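Local structure of SusD superfamily protein (Bacteroides fragilis, 3L22) at residues Q100-A105 with E111-Y116; N58-N61 with L66-T69. The protein is of unconfirmed function but, as a SusD superfamily member assigned to the outer membrane, probably binds glycans at the bacterial cell surface and can bind zinc ions. One frame throughout, in Å; residues are numbered along the deposited sequence. Where two conformers were deposited one is given.

Contact 1: residues Q100-A105 with E111-Y116; sequences QSLEGA and ENYDRY. With ZN (zinc ion), chain G.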
loop_
_atom_site.group_PDB
_atom_site.type_symbol
_atom_site.label_atom_id
_atom_site.label_comp_id
_atom_site.label_asym_id
_atom_site.label_seq_id
_atom_site.Cartn_x
_atom_site.Cartn_y
_atom_site.Cartn_z
ATOM N N GLN A 100 -19.109 -17.263 0.361
ATOM C CA GLN A 100 -20.317 -18.011 0.108
ATOM C C GLN A 100 -20.145 -19.489 0.458
ATOM O O GLN A 100 -21.042 -20.078 1.042
ATOM C CB GLN A 100 -20.741 -17.877 -1.344
ATOM C CG GLN A 100 -22.013 -18.647 -1.687
ATOM C CD GLN A 100 -22.520 -18.235 -3.057
ATOM O OE1 GLN A 100 -23.147 -17.173 -3.210
ATOM N NE2 GLN A 100 -22.157 -19.013 -4.075
ATOM N N SER A 101 -19.010 -20.078 0.102
ATOM C CA SER A 101 -18.743 -21.470 0.482
ATOM C C SER A 101 -18.655 -21.647 1.993
ATOM O O SER A 101 -19.189 -22.604 2.531
ATOM C CB SER A 101 -17.447 -21.956 -0.156
ATOM O OG SER A 101 -17.598 -21.916 -1.565
ATOM N N LEU A 102 -18.026 -20.701 2.682
ATOM C CA LEU A 102 -17.889 -20.778 4.136
ATOM C C LEU A 102 -19.235 -20.755 4.839
ATOM O O LEU A 102 -19.417 -21.385 5.886
ATOM C CB LEU A 102 -17.002 -19.649 4.633
ATOM C CG LEU A 102 -16.586 -19.556 6.089
ATOM C CD1 LEU A 102 -15.900 -20.840 6.583
ATOM C CD2 LEU A 102 -15.663 -18.332 6.299
ATOM N N GLU A 103 -20.207 -20.059 4.252
ATOM C CA GLU A 103 -21.545 -19.988 4.839
ATOM C C GLU A 103 -22.194 -21.369 4.942
ATOM O O GLU A 103 -22.977 -21.651 5.874
ATOM C CB GLU A 103 -22.414 -19.005 4.031
ATOM C CG GLU A 103 -23.784 -18.797 4.640
ATOM C CD GLU A 103 -24.589 -17.741 3.955
ATOM O OE1 GLU A 103 -24.564 -16.594 4.354
ATOM O OE2 GLU A 103 -25.365 -18.074 3.066
ATOM N N GLY A 104 -21.843 -22.249 4.003
ATOM C CA GLY A 104 -22.302 -23.637 4.025
ATOM C C GLY A 104 -21.415 -24.593 4.794
ATOM O O GLY A 104 -21.652 -25.804 4.750
ATOM N N ALA A 105 -20.435 -24.076 5.527
ATOM C CA ALA A 105 -19.486 -24.909 6.258
ATOM C C ALA A 105 -19.309 -24.422 7.683
ATOM O O ALA A 105 -18.243 -24.565 8.267
ATOM C CB ALA A 105 -18.112 -24.945 5.516
ATOM N N GLU A 111 -15.329 -22.798 16.031
ATOM C CA GLU A 111 -15.111 -21.523 16.734
ATOM C C GLU A 111 -14.334 -20.504 15.897
ATOM O O GLU A 111 -14.299 -19.351 16.216
ATOM C CB GLU A 111 -14.361 -21.753 18.056
ATOM C CG GLU A 111 -12.889 -22.194 17.893
ATOM C CD GLU A 111 -12.179 -22.437 19.225
ATOM O OE1 GLU A 111 -12.596 -21.874 20.254
ATOM O OE2 GLU A 111 -11.171 -23.169 19.228
ATOM N N ASN A 112 -13.712 -20.947 14.818
ATOM C CA ASN A 112 -12.917 -20.077 13.966
ATOM C C ASN A 112 -13.651 -19.430 12.793
ATOM O O ASN A 112 -13.036 -18.665 12.028
ATOM C CB ASN A 112 -11.739 -20.885 13.441
ATOM C CG ASN A 112 -10.920 -21.435 14.563
ATOM O OD1 ASN A 112 -10.548 -20.698 15.479
ATOM N ND2 ASN A 112 -10.694 -22.731 14.548
ATOM N N TYR A 113 -14.941 -19.742 12.657
ATOM C CA TYR A 113 -15.773 -19.168 11.615
ATOM C C TYR A 113 -15.566 -17.635 11.453
ATOM O O TYR A 113 -15.230 -17.180 10.361
ATOM C CB TYR A 113 -17.247 -19.503 11.861
ATOM C CG TYR A 113 -18.143 -19.054 10.745
ATOM C CD1 TYR A 113 -18.385 -19.882 9.661
ATOM C CD2 TYR A 113 -18.734 -17.785 10.752
ATOM C CE1 TYR A 113 -19.191 -19.471 8.614
ATOM C CE2 TYR A 113 -19.536 -17.355 9.688
ATOM C CZ TYR A 113 -19.750 -18.214 8.608
ATOM O OH TYR A 113 -20.531 -17.851 7.529
ATOM N N ASP A 114 -15.739 -16.866 12.526
ATOM C CA ASP A 114 -15.695 -15.410 12.426
ATOM C C ASP A 114 -14.337 -14.872 12.014
ATOM O O ASP A 114 -14.256 -13.932 11.232
ATOM C CB ASP A 114 -16.093 -14.748 13.753
ATOM C CG ASP A 114 -17.552 -14.989 14.108
ATOM O OD1 ASP A 114 -18.397 -15.187 13.160
ATOM O OD2 ASP A 114 -17.834 -14.981 15.340
ATOM N N ARG A 115 -13.272 -15.471 12.523
ATOM C CA ARG A 115 -11.961 -15.084 12.098
ATOM C C ARG A 115 -11.773 -15.286 10.607
ATOM O O ARG A 115 -11.171 -14.437 9.951
ATOM C CB ARG A 115 -10.902 -15.851 12.843
ATOM C CG ARG A 115 -9.489 -15.446 12.398
ATOM C CD ARG A 115 -8.381 -16.029 13.274
ATOM N NE ARG A 115 -8.412 -15.470 14.620
ATOM C CZ ARG A 115 -7.537 -15.753 15.578
ATOM N NH1 ARG A 115 -6.480 -16.556 15.347
ATOM N NH2 ARG A 115 -7.698 -15.195 16.774
ATOM N N TYR A 116 -12.206 -16.425 10.087
ATOM C CA TYR A 116 -12.051 -16.696 8.647
ATOM C C TYR A 116 -12.808 -15.668 7.788
ATOM O O TYR A 116 -12.278 -15.154 6.791
ATOM C CB TYR A 116 -12.546 -18.101 8.289
ATOM C CG TYR A 116 -11.825 -19.285 8.906
ATOM C CD1 TYR A 116 -10.469 -19.258 9.230
ATOM C CD2 TYR A 116 -12.520 -20.466 9.143
ATOM C CE1 TYR A 116 -9.851 -20.406 9.780
ATOM C CE2 TYR A 116 -11.921 -21.581 9.701
ATOM C CZ TYR A 116 -10.595 -21.551 10.001
ATOM O OH TYR A 116 -10.062 -22.699 10.526
HETATM ZN ZN ZN G . -20.172 -16.071 14.323
HETATM O O HOH W 1 -20.526 -14.463 16.144
HETATM O O HOH W 2 -21.137 -16.013 12.771
HETATM O O HOH W 3 -19.281 -18.231 15.105
#
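L102 faces two tyrosines of helix 113-131 and meets each in a different way. Its CG stands 3.6 Å from CE1 of Y113, the leucine branch and the phenol crossing obliquely, while CD2 reaches back to CB of Y116 at 3.7 Å, those two side chains lying roughly at right angles. Y113 swings its CG anti to the backbone N (chi1 -174°), which carries the ring end nearer to the first helix than the direction of its CB would suggest. The ring then meets the end of helix 79-103 with its edge: L102 O lies in the ring plane 3.3 Å from CE1, and beyond it the hydroxyl OH rests 3.6 Å from CA of E103. The same L102 O accepts from A105 N, so the carbonyl beside the tyrosine edge is already used in closing the helix end; R106 adds a cation-pi contact to Y113. In Y116 the ring has N112 O above one face, offset toward the rim, and its own OH hydrogen-bonds to E22. I21 and A109 touch both L102 and Y116, making a small apolar cluster where four helices meet. Beside it, D114 holds its carboxylate next to the Y113 ring, with OD1 in the ring plane at its edge. OD1 binds the zinc ion at 2.3 Å, OD2 lying a longer 2.8 Å away. OD2 accepts from water 1 at 2.9 Å, one of three waters on the metal. The zinc would probably polarise the carboxylate. The whole is a helical connection, helices 79-103 and 113-131 joined through the short helix 106-109, consistent with the helical architecture of the SusD family, with a hydrated zinc site at the start of the second helix.

Contact 2: residues N58-N61 with L66-T69; sequences NISN and LFNT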
loop_
_atom_site.group_PDB
_atom_site.type_symbol
_atom_site.label_atom_id
_atom_site.label_comp_id
_atom_site.label_asym_id
_atom_site.label_seq_id
_atom_site.Cartn_x
_atom_site.Cartn_y
_atom_site.Cartn_z
ATOM N N ASN A 58 12.310 6.113 -12.587
ATOM C CA ASN A 58 12.347 4.968 -13.463
ATOM C C ASN A 58 13.116 5.405 -14.705
ATOM O O ASN A 58 12.659 6.278 -15.438
ATOM C CB ASN A 58 10.914 4.525 -13.821
ATOM C CG ASN A 58 10.871 3.219 -14.595
ATOM O OD1 ASN A 58 11.726 2.978 -15.478
ATOM N ND2 ASN A 58 9.882 2.352 -14.266
ATOM N N ILE A 59 14.289 4.822 -14.920
ATOM C CA ILE A 59 15.129 5.172 -16.074
ATOM C C ILE A 59 15.155 4.066 -17.139
ATOM O O ILE A 59 15.991 4.060 -18.027
ATOM C CB ILE A 59 16.561 5.634 -15.639
ATOM C CG1 ILE A 59 17.277 4.621 -14.739
ATOM C CG2 ILE A 59 16.504 7.013 -14.932
ATOM C CD1 ILE A 59 17.685 3.346 -15.434
ATOM N N SER A 60 14.223 3.134 -17.077
ATOM C CA SER A 60 14.302 1.927 -17.925
ATOM C C SER A 60 13.965 2.196 -19.372
ATOM O O SER A 60 14.408 1.430 -20.238
ATOM C CB SER A 60 13.343 0.841 -17.426
ATOM O OG SER A 60 11.970 1.230 -17.514
ATOM N N ASN A 61 13.178 3.250 -19.631
ATOM C CA ASN A 61 12.658 3.528 -20.981
ATOM C C ASN A 61 11.903 2.340 -21.552
ATOM O O ASN A 61 11.863 2.152 -22.746
ATOM C CB ASN A 61 13.789 3.932 -21.946
ATOM C CG ASN A 61 13.274 4.644 -23.205
ATOM O OD1 ASN A 61 12.329 5.416 -23.139
ATOM N ND2 ASN A 61 13.885 4.362 -24.351
ATOM N N LEU A 66 7.294 -0.632 -16.223
ATOM C CA LEU A 66 6.537 0.442 -15.515
ATOM C C LEU A 66 6.902 1.890 -15.947
ATOM O O LEU A 66 6.519 2.859 -15.294
ATOM C CB LEU A 66 6.606 0.261 -13.976
ATOM C CG LEU A 66 5.993 -1.033 -13.392
ATOM C CD1 LEU A 66 6.142 -1.127 -11.862
ATOM C CD2 LEU A 66 4.469 -1.161 -13.771
ATOM N N PHE A 67 7.602 2.041 -17.068
ATOM C CA PHE A 67 7.978 3.368 -17.506
ATOM C C PHE A 67 6.792 4.292 -17.709
ATOM O O PHE A 67 6.871 5.460 -17.350
ATOM C CB PHE A 67 8.783 3.279 -18.802
ATOM C CG PHE A 67 9.551 4.500 -19.139
ATOM C CD1 PHE A 67 10.512 5.001 -18.266
ATOM C CD2 PHE A 67 9.380 5.113 -20.379
ATOM C CE1 PHE A 67 11.280 6.131 -18.612
ATOM C CE2 PHE A 67 10.141 6.235 -20.741
ATOM C CZ PHE A 67 11.088 6.749 -19.848
ATOM N N ASN A 68 5.709 3.781 -18.284
ATOM C CA ASN A 68 4.503 4.594 -18.465
ATOM C C ASN A 68 3.820 4.982 -17.145
ATOM O O ASN A 68 3.193 6.043 -17.069
ATOM C CB ASN A 68 3.476 3.923 -19.385
ATOM C CG ASN A 68 3.591 4.370 -20.834
ATOM O OD1 ASN A 68 4.289 5.334 -21.163
ATOM N ND2 ASN A 68 2.883 3.667 -21.716
ATOM N N THR A 69 3.947 4.153 -16.116
ATOM C CA THR A 69 3.435 4.530 -14.808
ATOM C C THR A 69 4.221 5.696 -14.260
ATOM O O THR A 69 3.627 6.678 -13.800
ATOM C CB THR A 69 3.461 3.372 -13.815
ATOM O OG1 THR A 69 2.594 2.355 -14.297
ATOM C CG2 THR A 69 3.004 3.856 -12.406
#
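F67 opens helix 67-70 and lays its ring against the loop N58-N61. CB comes first, 4.0 Å from OG of S60. With CG anti to the backbone N (chi1 -163°), the ring is sent across to the loop backbone. There CA of N61 stands over the centre of the ring, 3.5 Å from the centroid and only 2° off the ring normal, a CH-pi contact square over the face; the N61 backbone N lies over that face as well, toward the CD1-CE1 side. CD1 passes 3.7 Å from N58 OD1. Next, CE1 meets N58 O in the ring plane at 3.5 Å, so this carbonyl comes at an edge and not at a face. On the other side of the ring, a close approach of N61 OD1 to CE2 is doubtful, because N61 was modelled in two conformers. The loop keeps its shape through N58. Its OD1 accepts S60 N at 3.0 Å, at 161° to the C=O bond, forming an Asx turn, and takes S60 OG at 2.7 Å on a lone pair in the carbonyl plane. ND2 of the same amide donates to T65 O and N51 OD1 and packs 3.5 Å from C of L66, at the N-cap position of the helix. S60 OG is further bonded to N62 N and T65 OG1. Polar and apolar work are thus divided. The N58 amide, buried, pays for its burial with bonds from both ends, two at OD1 and two at ND2, while between the two segments themselves the grip is one of van der Waals and CH-pi contact, in which an aromatic ring covers the backbone of a turn.

From the N terminus the chain runs through helices 18-33 and 44-52 to strand 56-58, whose end enters contact 2. That contact closes a short loop, four residues between its segments, and delivers the chain into helix 67-70. A further loop leads to helix 79-103, whose early residue E80 touches L66 and N68, while its last turn belongs to contact 1. Contact 1 closes a second short connection, made largely by helix 106-109, and starts helix 113-131. The two follow in series, neither nesting nor crossing, on opposite sides of the chain's centre, with centres 43 Å apart and nearest atoms about 30 Å apart; helix 79-103 spans much of the way between them.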